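HTH-type dhaKLM operon transcriptional activator DhaS (Lactococcus lactis, PDB 2IU5) activates transcription of the dhaKLM operon in response to dihydroxyacetone, acting together with DhaQ and binding an inverted repeat that partly overlaps the -35 promoter sequence. Local coordinates at residues Q15-K20 against A43-Q48; K20-L25 against S37-T42; G81-L86 against L177-I182. The protein carries 1 engineered substitution. One frame throughout, in Å; residues are numbered along the deposited sequence.

Contact 1 of 3, residues Q15-K20 against A43-Q48; sequences QKIIAK and AKIRRQ
Ile17 and Ile18, neighbours on helix 13-28, offer a shallow apolar surface to Ala43 and Ile45, which lie at the end of helix 36-43 and just beyond it. The main bump is the CG2 methyl of Ile17. It nestles in the angle between Ala43 and Ile45, with Ile45 CD1 at 3.6 Å from Ile17 CG2 as its closest neighbour. On the Ala43 side the same Ile17 CG2 touches the methyl CB at 4.0 Å and also lies against the carbonyl, Ala43 O being 3.9 Å away. Ile45 in turn supplies the bump from the other direction: its CD1, placed anti to CA by a chi2 of 168°, reaches into the step between the two isoleucines and comes 4.3 Å from Ile18 CG1. The chains of Ile17 and Ile45 meet at a slant, not stacked alongside each other. The turn after helix 36-43 belongs to the TetR-type helix-turn-helix, predicted to span residues 35-54. Helix 36-43 is closed by a Schellman motif, with Lys44 in positive phi as its C-prime residue, Ile45 N bonded to Met40 O and Lys44 N to Gln41 O. That reversal swings Ile45 back onto helix 13-28, while the Lys44 side chain leads away from it. Ala43 CB lies 4.5 Å from Ile18 CA; a side chain no larger than a methyl at this point allows the helix end to approach the backbone of helix 13-28. Ile18 continues onto Ile39, Met40 and Phe50; Ile45 also touches Met40 and Thr14.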
ATOM      1  N   GLN A  15      18.087  -9.876  26.456  1.00 19.65           N
ATOM      2  CA  GLN A  15      17.574  -9.866  25.090  1.00 20.05           C
ATOM      3  C   GLN A  15      17.805  -8.532  24.408  1.00 19.58           C
ATOM      4  O   GLN A  15      18.193  -8.490  23.236  1.00 20.48           O
ATOM      5  CB  GLN A  15      16.086 -10.229  25.030  1.00 19.93           C
ATOM      6  CG  GLN A  15      15.786 -11.646  25.511  1.00 20.22           C
ATOM      7  CD  GLN A  15      15.443 -11.724  26.992  1.00 21.04           C
ATOM      8  OE1 GLN A  15      16.032 -11.042  27.828  1.00 21.52           O
ATOM      9  NE2 GLN A  15      14.478 -12.569  27.329  1.00 20.61           N
ATOM     10  N   LYS A  16      17.566  -7.441  25.142  1.00 20.03           N
ATOM     11  CA  LYS A  16      17.709  -6.113  24.558  1.00 20.86           C
ATOM     12  C   LYS A  16      19.158  -5.817  24.201  1.00 19.89           C
ATOM     13  O   LYS A  16      19.424  -5.174  23.178  1.00 22.15           O
ATOM     14  CB  LYS A  16      17.101  -5.035  25.472  1.00 21.73           C
ATOM     15  CG  LYS A  16      15.595  -5.045  25.384  1.00 22.26           C
ATOM     16  CD  LYS A  16      14.954  -3.965  26.250  1.00 27.67           C
ATOM     17  CE  LYS A  16      13.910  -3.253  25.390  1.00 30.11           C
ATOM     18  NZ  LYS A  16      13.449  -1.926  25.897  1.00 35.05           N
ATOM     19  N   ILE A  17      20.084  -6.283  25.037  1.00 18.71           N
ATOM     20  CA  ILE A  17      21.514  -6.105  24.774  1.00 19.73           C
ATOM     21  C   ILE A  17      21.930  -6.880  23.524  1.00 19.91           C
ATOM     22  O   ILE A  17      22.645  -6.360  22.653  1.00 20.24           O
ATOM     23  CB  ILE A  17      22.334  -6.503  26.007  1.00 19.42           C
ATOM     24  CG1 ILE A  17      22.049  -5.564  27.176  1.00 21.36           C
ATOM     25  CG2 ILE A  17      23.831  -6.538  25.685  1.00 21.46           C
ATOM     26  CD1 ILE A  17      22.655  -6.081  28.453  1.00 23.83           C
ATOM     27  N   ILE A  18      21.468  -8.128  23.439  1.00 17.80           N
ATOM     28  CA  ILE A  18      21.787  -8.967  22.281  1.00 18.78           C
ATOM     29  C   ILE A  18      21.195  -8.338  21.014  1.00 19.66           C
ATOM     30  O   ILE A  18      21.861  -8.225  19.995  1.00 19.13           O
ATOM     31  CB  ILE A  18      21.240 -10.384  22.498  1.00 18.88           C
ATOM     32  CG1 ILE A  18      22.007 -11.075  23.629  1.00 18.53           C
ATOM     33  CG2 ILE A  18      21.376 -11.194  21.226  1.00 21.57           C
ATOM     34  CD1 ILE A  18      21.304 -12.359  24.081  1.00 19.99           C
ATOM     35  N   ALA A  19      19.936  -7.917  21.070  1.00 20.17           N
ATOM     36  CA  ALA A  19      19.309  -7.273  19.915  1.00 20.77           C
ATOM     37  C   ALA A  19      20.024  -5.995  19.455  1.00 20.71           C
ATOM     38  O   ALA A  19      20.209  -5.744  18.243  1.00 21.35           O
ATOM     39  CB  ALA A  19      17.847  -6.937  20.242  1.00 22.91           C
ATOM     40  N   LYS A  20      20.422  -5.175  20.413  1.00 20.41           N
ATOM     41  CA  LYS A  20      21.164  -3.955  20.085  1.00 21.51           C
ATOM     42  C   LYS A  20      22.468  -4.280  19.362  1.00 21.51           C
ATOM     43  O   LYS A  20      22.818  -3.636  18.368  1.00 21.99           O
ATOM     44  CB  LYS A  20      21.427  -3.111  21.332  1.00 24.86           C
ATOM     45  CG  LYS A  20      22.048  -1.757  21.041  1.00 29.30           C
ATOM     46  CD  LYS A  20      21.207  -1.011  20.003  1.00 34.66           C
ATOM     47  CE  LYS A  20      21.556   0.484  19.922  1.00 38.88           C
ATOM     48  NZ  LYS A  20      22.845   0.682  19.195  1.00 41.17           N
ATOM     49  N   ALA A  43      28.091  -7.823  21.895  1.00 20.26           N
ATOM     50  CA  ALA A  43      27.298  -7.623  23.103  1.00 21.75           C
ATOM     51  C   ALA A  43      28.122  -7.695  24.387  1.00 22.68           C
ATOM     52  O   ALA A  43      27.665  -7.249  25.454  1.00 23.15           O
ATOM     53  CB  ALA A  43      26.168  -8.645  23.167  1.00 20.28           C
ATOM     54  N   LYS A  44      29.317  -8.253  24.285  1.00 22.64           N
ATOM     55  CA  LYS A  44      30.168  -8.524  25.451  1.00 23.79           C
ATOM     56  C   LYS A  44      29.471  -9.429  26.464  1.00 23.18           C
ATOM     57  O   LYS A  44      29.478  -9.159  27.666  1.00 24.19           O
ATOM     58  CB  LYS A  44      30.565  -7.215  26.137  1.00 23.90           C
ATOM     59  CG  LYS A  44      31.533  -6.380  25.317  1.00 27.74           C
ATOM     60  CD  LYS A  44      32.758  -7.210  25.002  1.00 30.71           C
ATOM     61  CE  LYS A  44      33.962  -6.343  24.663  1.00 32.98           C
ATOM     62  NZ  LYS A  44      35.169  -7.222  24.637  1.00 30.41           N
ATOM     63  N   ILE A  45      28.877 -10.497  25.955  1.00 22.85           N
ATOM     64  CA  ILE A  45      28.266 -11.524  26.779  1.00 22.29           C
ATOM     65  C   ILE A  45      28.765 -12.874  26.275  1.00 23.07           C
ATOM     66  O   ILE A  45      28.949 -13.077  25.071  1.00 23.33           O
ATOM     67  CB  ILE A  45      26.723 -11.457  26.675  1.00 22.45           C
ATOM     68  CG1 ILE A  45      26.209 -10.089  27.134  1.00 23.12           C
ATOM     69  CG2 ILE A  45      26.084 -12.575  27.474  1.00 23.02           C
ATOM     70  CD1 ILE A  45      24.741  -9.872  26.784  1.00 27.13           C
ATOM     71  N   ARG A  46      28.987 -13.803  27.201  1.00 25.16           N
ATOM     72  CA  ARG A  46      29.467 -15.137  26.853  1.00 26.36           C
ATOM     73  C   ARG A  46      28.562 -15.777  25.806  1.00 24.66           C
ATOM     74  O   ARG A  46      27.338 -15.712  25.934  1.00 24.74           O
ATOM     75  CB  ARG A  46      29.478 -16.014  28.111  1.00 27.04           C
ATOM     76  CG  ARG A  46      30.550 -15.620  29.119  1.00 32.93           C
ATOM     77  CD  ARG A  46      30.820 -16.738  30.119  1.00 39.15           C
ATOM     78  NE  ARG A  46      30.131 -16.529  31.395  1.00 43.98           N
ATOM     79  CZ  ARG A  46      30.164 -15.397  32.095  1.00 46.84           C
ATOM     80  NH1 ARG A  46      30.857 -14.355  31.642  1.00 47.43           N
ATOM     81  NH2 ARG A  46      29.504 -15.304  33.247  1.00 46.58           N
ATOM     82  N   ARG A  47      29.152 -16.391  24.787  1.00 22.63           N
ATOM     83  CA  ARG A  47      28.382 -16.850  23.640  1.00 22.18           C
ATOM     84  C   ARG A  47      27.213 -17.748  24.006  1.00 22.50           C
ATOM     85  O   ARG A  47      26.104 -17.575  23.487  1.00 22.75           O
ATOM     86  CB  ARG A  47      29.281 -17.590  22.656  1.00 22.90           C
ATOM     87  CG  ARG A  47      28.594 -18.037  21.393  1.00 21.86           C
ATOM     88  CD  ARG A  47      29.605 -18.741  20.503  1.00 22.91           C
ATOM     89  NE  ARG A  47      28.982 -19.160  19.263  1.00 23.19           N
ATOM     90  CZ  ARG A  47      28.292 -20.283  19.100  1.00 23.12           C
ATOM     91  NH1 ARG A  47      28.125 -21.130  20.110  1.00 23.20           N
ATOM     92  NH2 ARG A  47      27.769 -20.555  17.900  1.00 25.34           N
ATOM     93  N   GLN A  48      27.454 -18.711  24.892  1.00 21.88           N
ATOM     94  CA  GLN A  48      26.435 -19.709  25.186  1.00 22.30           C
ATOM     95  C   GLN A  48      25.144 -19.076  25.728  1.00 21.95           C
ATOM     96  O   GLN A  48      24.052 -19.637  25.601  1.00 21.73           O
ATOM     97  CB  GLN A  48      26.992 -20.733  26.170  1.00 21.66           C
ATOM     98  CG  GLN A  48      26.094 -21.947  26.372  1.00 24.84           C
ATOM     99  CD  GLN A  48      25.818 -22.694  25.075  1.00 26.46           C
ATOM    100  OE1 GLN A  48      26.707 -22.854  24.232  1.00 30.15           O
ATOM    101  NE2 GLN A  48      24.575 -23.155  24.912  1.00 26.18           N
TER

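Contact 2 of 3, residues K20-L25 against S37-T42; sequences KAFKDL and SDIMQT
Ala21 faces Thr42, and Phe22 faces Ile39, where the short helical segments 20-25 and 37-42 cross at 110° with their axes 8.5 Å apart. Ala21 CB lies against the partner's backbone, 3.5 Å from Ile39 O, and has Thr42 CG2 beside it. Thr42 holds that methyl anti to its own backbone N (chi1 of OG1 -66°), which turns CG2 to Ala21 and OG1 to Leu25. The Leu25 and Thr42 side chains meet tip to tip, and OG1 is straddled by both leucine methyls, Leu25 CD2 at 3.5 Å and Leu25 CD1 at 3.6 Å from Thr42 OG1. Leu25 CD1 also lies over the partner's backbone, 3.7 Å from Ile39 CA. Helices 13-28 and 36-43 are the first two of the three-helix DNA-binding domain of TetR regulators, and 36-43 opens the predicted helix-turn-helix. On the inner side Ile39 runs obliquely to Phe22 and sets its CD1 3.5 Å from Phe22 CD1. The ring is carried there with CG anti to the backbone N, chi1 -175°, and it continues onto Leu60, Leu61 and Ile64 of helix 57-73 and onto Phe99 of helix 97-106. At the outer rim Asp24, pointing toward helix 36-43 without touching it, is tied back to its own helix by a salt bridge one turn away: Lys20 NZ lies 2.6 Å from Asp24 OD1, on the syn lone pair of that oxygen.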
ATOM      1  N   LYS A  20      20.422  -5.175  20.413  1.00 20.41           N
ATOM      2  CA  LYS A  20      21.164  -3.955  20.085  1.00 21.51           C
ATOM      3  C   LYS A  20      22.468  -4.280  19.362  1.00 21.51           C
ATOM      4  O   LYS A  20      22.818  -3.636  18.368  1.00 21.99           O
ATOM      5  CB  LYS A  20      21.427  -3.111  21.332  1.00 24.86           C
ATOM      6  CG  LYS A  20      22.048  -1.757  21.041  1.00 29.30           C
ATOM      7  CD  LYS A  20      21.207  -1.011  20.003  1.00 34.66           C
ATOM      8  CE  LYS A  20      21.556   0.484  19.922  1.00 38.88           C
ATOM      9  NZ  LYS A  20      22.845   0.682  19.195  1.00 41.17           N
ATOM     10  N   ALA A  21      23.173  -5.281  19.877  1.00 20.01           N
ATOM     11  CA  ALA A  21      24.384  -5.755  19.213  1.00 19.33           C
ATOM     12  C   ALA A  21      24.134  -6.165  17.761  1.00 19.41           C
ATOM     13  O   ALA A  21      24.874  -5.766  16.848  1.00 20.00           O
ATOM     14  CB  ALA A  21      24.991  -6.894  20.005  1.00 20.20           C
ATOM     15  N   PHE A  22      23.087  -6.964  17.555  1.00 18.82           N
ATOM     16  CA  PHE A  22      22.736  -7.390  16.200  1.00 19.13           C
ATOM     17  C   PHE A  22      22.410  -6.200  15.309  1.00 19.89           C
ATOM     18  O   PHE A  22      22.883  -6.107  14.170  1.00 19.29           O
ATOM     19  CB  PHE A  22      21.569  -8.333  16.267  1.00 20.47           C
ATOM     20  CG  PHE A  22      21.195  -8.919  14.948  1.00 21.62           C
ATOM     21  CD1 PHE A  22      22.107  -9.640  14.206  1.00 25.18           C
ATOM     22  CD2 PHE A  22      19.908  -8.745  14.449  1.00 28.50           C
ATOM     23  CE1 PHE A  22      21.765 -10.203  12.973  1.00 26.40           C
ATOM     24  CE2 PHE A  22      19.552  -9.298  13.215  1.00 29.59           C
ATOM     25  CZ  PHE A  22      20.488 -10.028  12.481  1.00 27.78           C
ATOM     26  N   LYS A  23      21.595  -5.285  15.831  1.00 19.69           N
ATOM     27  CA  LYS A  23      21.186  -4.109  15.025  1.00 20.15           C
ATOM     28  C   LYS A  23      22.428  -3.292  14.653  1.00 20.93           C
ATOM     29  O   LYS A  23      22.544  -2.793  13.528  1.00 22.75           O
ATOM     30  CB  LYS A  23      20.128  -3.278  15.748  1.00 21.96           C
ATOM     31  CG  LYS A  23      18.778  -3.972  15.703  1.00 23.91           C
ATOM     32  CD  LYS A  23      17.640  -3.095  16.235  1.00 27.35           C
ATOM     33  CE  LYS A  23      17.574  -3.159  17.735  1.00 31.96           C
ATOM     34  NZ  LYS A  23      16.514  -2.211  18.258  1.00 30.71           N
ATOM     35  N   ASP A  24      23.363  -3.144  15.589  1.00 22.21           N
ATOM     36  CA  ASP A  24      24.634  -2.484  15.317  1.00 21.82           C
ATOM     37  C   ASP A  24      25.436  -3.171  14.200  1.00 21.46           C
ATOM     38  O   ASP A  24      25.931  -2.499  13.284  1.00 21.58           O
ATOM     39  CB  ASP A  24      25.463  -2.364  16.595  1.00 25.39           C
ATOM     40  CG  ASP A  24      24.886  -1.339  17.588  1.00 29.54           C
ATOM     41  OD1 ASP A  24      23.928  -0.608  17.236  1.00 33.00           O
ATOM     42  OD2 ASP A  24      25.399  -1.273  18.730  1.00 33.62           O
ATOM     43  N   LEU A  25      25.566  -4.493  14.260  1.00 19.12           N
ATOM     44  CA  LEU A  25      26.291  -5.212  13.206  1.00 19.66           C
ATOM     45  C   LEU A  25      25.591  -5.108  11.847  1.00 18.75           C
ATOM     46  O   LEU A  25      26.250  -5.059  10.810  1.00 17.59           O
ATOM     47  CB  LEU A  25      26.481  -6.666  13.632  1.00 19.93           C
ATOM     48  CG  LEU A  25      27.439  -6.816  14.820  1.00 21.09           C
ATOM     49  CD1 LEU A  25      27.189  -8.114  15.559  1.00 23.64           C
ATOM     50  CD2 LEU A  25      28.903  -6.732  14.404  1.00 26.08           C
ATOM     51  N   SER A  37      28.397 -15.926  17.179  1.00 20.05           N
ATOM     52  CA  SER A  37      29.652 -15.520  17.802  1.00 22.00           C
ATOM     53  C   SER A  37      29.874 -14.008  17.667  1.00 21.17           C
ATOM     54  O   SER A  37      30.244 -13.361  18.648  1.00 20.52           O
ATOM     55  CB  SER A  37      30.795 -16.301  17.176  1.00 21.82           C
ATOM     56  OG  SER A  37      30.578 -17.689  17.386  1.00 23.33           O
ATOM     57  N   ASP A  38      29.653 -13.450  16.469  1.00 20.65           N
ATOM     58  CA  ASP A  38      29.857 -12.012  16.246  1.00 20.49           C
ATOM     59  C   ASP A  38      28.918 -11.196  17.141  1.00 20.15           C
ATOM     60  O   ASP A  38      29.337 -10.219  17.776  1.00 19.92           O
ATOM     61  CB  ASP A  38      29.583 -11.608  14.788  1.00 20.73           C
ATOM     62  CG  ASP A  38      30.572 -12.176  13.802  1.00 25.01           C
ATOM     63  OD1 ASP A  38      31.740 -12.422  14.198  1.00 27.39           O
ATOM     64  OD2 ASP A  38      30.184 -12.374  12.614  1.00 27.31           O
ATOM     65  N   ILE A  39      27.653 -11.602  17.189  1.00 19.84           N
ATOM     66  CA  ILE A  39      26.652 -10.879  17.986  1.00 19.32           C
ATOM     67  C   ILE A  39      27.078 -10.812  19.438  1.00 18.41           C
ATOM     68  O   ILE A  39      27.019  -9.758  20.076  1.00 18.27           O
ATOM     69  CB  ILE A  39      25.276 -11.541  17.861  1.00 20.09           C
ATOM     70  CG1 ILE A  39      24.762 -11.323  16.440  1.00 19.63           C
ATOM     71  CG2 ILE A  39      24.260 -10.911  18.834  1.00 21.08           C
ATOM     72  CD1 ILE A  39      23.571 -12.250  16.088  1.00 19.84           C
ATOM     73  N   MET A  40      27.513 -11.950  19.966  1.00 18.86           N
ATOM     74  CA  MET A  40      27.843 -12.028  21.383  1.00 19.02           C
ATOM     75  C   MET A  40      29.177 -11.375  21.738  1.00 19.51           C
ATOM     76  O   MET A  40      29.325 -10.816  22.823  1.00 19.37           O
ATOM     77  CB  MET A  40      27.746 -13.473  21.901  1.00 18.85           C
ATOM     78  CG  MET A  40      26.329 -14.061  21.696  1.00 20.29           C
ATOM     79  SD  MET A  40      25.020 -13.106  22.494  1.00 21.35           S
ATOM     80  CE  MET A  40      25.273 -13.566  24.202  1.00 21.58           C
ATOM     81  N   GLN A  41      30.147 -11.431  20.835  1.00 20.55           N
ATOM     82  CA  GLN A  41      31.343 -10.594  20.946  1.00 22.13           C
ATOM     83  C   GLN A  41      30.986  -9.119  21.055  1.00 22.11           C
ATOM     84  O   GLN A  41      31.493  -8.393  21.919  1.00 22.35           O
ATOM     85  CB  GLN A  41      32.248 -10.821  19.741  1.00 22.34           C
ATOM     86  CG  GLN A  41      32.956 -12.144  19.866  1.00 26.98           C
ATOM     87  CD  GLN A  41      33.727 -12.496  18.619  1.00 31.02           C
ATOM     88  OE1 GLN A  41      33.701 -11.756  17.633  1.00 37.07           O
ATOM     89  NE2 GLN A  41      34.418 -13.627  18.657  1.00 36.15           N
ATOM     90  N   THR A  42      30.095  -8.653  20.178  1.00 20.45           N
ATOM     91  CA  THR A  42      29.723  -7.249  20.171  1.00 20.40           C
ATOM     92  C   THR A  42      28.933  -6.898  21.445  1.00 21.37           C
ATOM     93  O   THR A  42      29.090  -5.810  22.011  1.00 22.30           O
ATOM     94  CB  THR A  42      28.912  -6.934  18.902  1.00 21.74           C
ATOM     95  OG1 THR A  42      29.772  -7.099  17.773  1.00 22.74           O
ATOM     96  CG2 THR A  42      28.419  -5.501  18.876  1.00 21.18           C
TER

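Contact 3 of 3, residues G81-L86 against L177-I182; sequences GWQNEL and LLLAQI
Trp82 reaches across to Leu178 and Leu179; the axes of helical segments 82-86 and 177-182 pass 13.1 Å apart and run roughly antiparallel, so side chains alone bridge them. Its CG takes the crowded position between the backbone N and the carbonyl carbon, chi1 75°. The six-membered ring meets three side chains of helix 171-183: Trp82 CZ3 is 3.6 Å from Leu178 CD1, and Trp82 CZ2 is 3.9 Å from Leu179 CD2, which approaches at the edge and near the ring plane. Ile182 CD1 comes obliquely to the same CZ2, at 4.3 Å. One face of the indole is covered from its own helix by Gln83, whose CG stands 3.5 Å above the plane of the Trp82 ring and over its centre. Both segments belong to the C-terminal region of this TetR-family regulator, and helix 171-183 also packs in the homodimer interface, Ala180 against Ala180 of the second subunit, while Leu178 touches Tyr148 of that subunit as well. Gln83 is extended beyond CG, chi2 -171°, and crosses Leu179 at about a right angle, with Gln83 NE2 3.9 Å from Leu179 CD2; that amide nitrogen is hydrogen-bonded to Tyr80 OH. Trp82 NE1 is held by Gln129 OE1 of helix 110-132. An alanine in place of Trp82 would probably open a gap beside Leu178 and Leu179 and leave Gln129 OE1 without its indole N-H. Within 177-182, Gln181 NE2 bonds to Leu177 O at 3.1 Å from above the carbonyl plane, and Gln181 N reaches that oxygen from the opposite face.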
ATOM      1  N   GLY A  81      -1.059   9.894  22.631  1.00 20.04           N
ATOM      2  CA  GLY A  81       0.296   9.601  22.281  1.00 19.55           C
ATOM      3  C   GLY A  81       0.582   9.412  20.810  1.00 19.21           C
ATOM      4  O   GLY A  81       1.753   9.349  20.447  1.00 18.92           O
ATOM      5  N   TRP A  82      -0.427   9.317  19.944  1.00 17.19           N
ATOM      6  CA  TRP A  82      -0.130   8.793  18.619  1.00 18.28           C
ATOM      7  C   TRP A  82       0.804   9.684  17.813  1.00 17.20           C
ATOM      8  O   TRP A  82       1.603   9.166  17.029  1.00 18.95           O
ATOM      9  CB  TRP A  82      -1.363   8.429  17.826  1.00 19.00           C
ATOM     10  CG  TRP A  82      -2.161   9.541  17.240  1.00 18.10           C
ATOM     11  CD1 TRP A  82      -3.280  10.066  17.769  1.00 18.23           C
ATOM     12  CD2 TRP A  82      -1.908  10.258  16.016  1.00 18.66           C
ATOM     13  NE1 TRP A  82      -3.768  11.081  16.958  1.00 17.51           N
ATOM     14  CE2 TRP A  82      -2.938  11.210  15.879  1.00 19.26           C
ATOM     15  CE3 TRP A  82      -0.916  10.188  15.032  1.00 18.74           C
ATOM     16  CZ2 TRP A  82      -3.013  12.089  14.802  1.00 19.27           C
ATOM     17  CZ3 TRP A  82      -0.997  11.071  13.946  1.00 19.44           C
ATOM     18  CH2 TRP A  82      -2.038  12.004  13.847  1.00 19.96           C
ATOM     19  N   GLN A  83       0.700  11.001  18.007  1.00 17.56           N
ATOM     20  CA  GLN A  83       1.534  11.888  17.200  1.00 17.37           C
ATOM     21  C   GLN A  83       2.987  11.708  17.627  1.00 17.31           C
ATOM     22  O   GLN A  83       3.879  11.689  16.778  1.00 17.71           O
ATOM     23  CB  GLN A  83       1.108  13.357  17.296  1.00 16.45           C
ATOM     24  CG  GLN A  83      -0.317  13.548  16.785  1.00 18.31           C
ATOM     25  CD  GLN A  83      -0.709  14.993  16.645  1.00 21.60           C
ATOM     26  OE1 GLN A  83       0.116  15.851  16.305  1.00 24.79           O
ATOM     27  NE2 GLN A  83      -1.979  15.273  16.909  1.00 22.52           N
ATOM     28  N   ASN A  84       3.228  11.571  18.930  1.00 17.46           N
ATOM     29  CA  ASN A  84       4.597  11.316  19.414  1.00 18.19           C
ATOM     30  C   ASN A  84       5.075   9.934  18.966  1.00 19.20           C
ATOM     31  O   ASN A  84       6.227   9.745  18.581  1.00 20.41           O
ATOM     32  CB  ASN A  84       4.632  11.447  20.946  1.00 19.85           C
ATOM     33  CG  ASN A  84       4.392  12.877  21.407  1.00 22.12           C
ATOM     34  OD1 ASN A  84       4.725  13.803  20.674  1.00 29.50           O
ATOM     35  ND2 ASN A  84       3.822  13.071  22.607  1.00 25.58           N
ATOM     36  N   GLU A  85       4.192   8.948  19.004  1.00 19.07           N
ATOM     37  CA  GLU A  85       4.587   7.609  18.577  1.00 18.97           C
ATOM     38  C   GLU A  85       4.957   7.531  17.108  1.00 18.08           C
ATOM     39  O   GLU A  85       5.945   6.881  16.721  1.00 20.96           O
ATOM     40  CB  GLU A  85       3.469   6.619  18.909  1.00 19.58           C
ATOM     41  CG  GLU A  85       3.386   6.475  20.410  1.00 22.01           C
ATOM     42  CD  GLU A  85       1.970   6.400  20.941  1.00 27.35           C
ATOM     43  OE1 GLU A  85       1.036   6.181  20.131  1.00 30.03           O
ATOM     44  OE2 GLU A  85       1.800   6.559  22.171  1.00 29.79           O
ATOM     45  N   LEU A  86       4.176   8.193  16.267  1.00 18.94           N
ATOM     46  CA  LEU A  86       4.509   8.254  14.857  1.00 18.36           C
ATOM     47  C   LEU A  86       5.886   8.871  14.639  1.00 18.05           C
ATOM     48  O   LEU A  86       6.677   8.325  13.860  1.00 18.99           O
ATOM     49  CB  LEU A  86       3.431   9.023  14.091  1.00 19.38           C
ATOM     50  CG  LEU A  86       3.815   9.306  12.645  1.00 18.73           C
ATOM     51  CD1 LEU A  86       3.994   8.001  11.843  1.00 22.28           C
ATOM     52  CD2 LEU A  86       2.689  10.186  12.047  1.00 19.93           C
ATOM     53  N   LEU A 177      -2.239  15.254   7.080  1.00 18.72           N
ATOM     54  CA  LEU A 177      -3.214  14.530   6.284  1.00 17.76           C
ATOM     55  C   LEU A 177      -4.095  13.660   7.190  1.00 18.06           C
ATOM     56  O   LEU A 177      -5.295  13.499   6.951  1.00 18.39           O
ATOM     57  CB  LEU A 177      -2.519  13.694   5.218  1.00 19.52           C
ATOM     58  CG  LEU A 177      -1.694  14.440   4.159  1.00 20.14           C
ATOM     59  CD1 LEU A 177      -1.158  13.379   3.187  1.00 23.08           C
ATOM     60  CD2 LEU A 177      -2.513  15.453   3.383  1.00 21.73           C
ATOM     61  N   LEU A 178      -3.500  13.094   8.237  1.00 18.36           N
ATOM     62  CA  LEU A 178      -4.291  12.206   9.105  1.00 18.99           C
ATOM     63  C   LEU A 178      -5.294  13.038   9.888  1.00 17.81           C
ATOM     64  O   LEU A 178      -6.467  12.684   9.977  1.00 17.77           O
ATOM     65  CB  LEU A 178      -3.389  11.455  10.089  1.00 20.05           C
ATOM     66  CG  LEU A 178      -2.520  10.342   9.497  1.00 20.00           C
ATOM     67  CD1 LEU A 178      -1.536   9.828  10.562  1.00 22.80           C
ATOM     68  CD2 LEU A 178      -3.366   9.187   8.925  1.00 22.20           C
ATOM     69  N   LEU A 179      -4.832  14.146  10.457  1.00 17.99           N
ATOM     70  CA  LEU A 179      -5.747  14.995  11.233  1.00 18.37           C
ATOM     71  C   LEU A 179      -6.885  15.538  10.364  1.00 18.02           C
ATOM     72  O   LEU A 179      -8.016  15.665  10.836  1.00 19.73           O
ATOM     73  CB  LEU A 179      -4.988  16.158  11.874  1.00 19.58           C
ATOM     74  CG  LEU A 179      -4.069  15.769  13.037  1.00 20.31           C
ATOM     75  CD1 LEU A 179      -3.125  16.913  13.376  1.00 21.24           C
ATOM     76  CD2 LEU A 179      -4.900  15.402  14.254  1.00 21.74           C
ATOM     77  N   ALA A 180      -6.606  15.864   9.101  1.00 18.05           N
ATOM     78  CA  ALA A 180      -7.647  16.402   8.233  1.00 18.18           C
ATOM     79  C   ALA A 180      -8.763  15.391   8.030  1.00 16.91           C
ATOM     80  O   ALA A 180      -9.947  15.748   8.000  1.00 19.00           O
ATOM     81  CB  ALA A 180      -7.047  16.770   6.900  1.00 18.82           C
ATOM     82  N   GLN A 181      -8.362  14.134   7.890  1.00 17.43           N
ATOM     83  CA  GLN A 181      -9.312  13.062   7.622  1.00 18.00           C
ATOM     84  C   GLN A 181     -10.110  12.777   8.878  1.00 19.12           C
ATOM     85  O   GLN A 181     -11.330  12.588   8.816  1.00 20.99           O
ATOM     86  CB  GLN A 181      -8.524  11.823   7.247  1.00 17.80           C
ATOM     87  CG  GLN A 181      -7.979  11.890   5.848  1.00 18.17           C
ATOM     88  CD  GLN A 181      -7.189  10.649   5.574  1.00 18.51           C
ATOM     89  OE1 GLN A 181      -7.760   9.592   5.378  1.00 21.45           O
ATOM     90  NE2 GLN A 181      -5.874  10.767   5.565  1.00 20.24           N
ATOM     91  N   ILE A 182      -9.421  12.742  10.022  1.00 18.29           N
ATOM     92  CA  ILE A 182     -10.089  12.458  11.303  1.00 19.41           C
ATOM     93  C   ILE A 182     -11.172  13.509  11.567  1.00 20.15           C
ATOM     94  O   ILE A 182     -12.251  13.203  12.085  1.00 19.99           O
ATOM     95  CB  ILE A 182      -9.060  12.469  12.453  1.00 19.22           C
ATOM     96  CG1 ILE A 182      -8.183  11.228  12.377  1.00 21.42           C
ATOM     97  CG2 ILE A 182      -9.723  12.615  13.842  1.00 20.13           C
ATOM     98  CD1 ILE A 182      -6.875  11.356  13.149  1.00 23.84           C
TER

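How the contacts relate
Contacts 1 and 2 are neighbours, their centres 7 Å apart, and share helix 13-28, with Lys20 belonging to both of its segments. Along the chain contact 2 is nested inside the loop that contact 1 closes, so helix 36-43 and the turn after it lie against successive lengths of one helix. A probable hydrogen bond from Arg47 NE to Ser37 OG also ties them. Contact 3 follows later in sequence and pairs helix 82-95 with helix 171-183, its centre about 36 Å from that of contact 1 and 35 Å from that of contact 2. It lies on the opposite side of the chain's centre, so the DNA-binding end is far from the C-terminal helix that meets the second subunit.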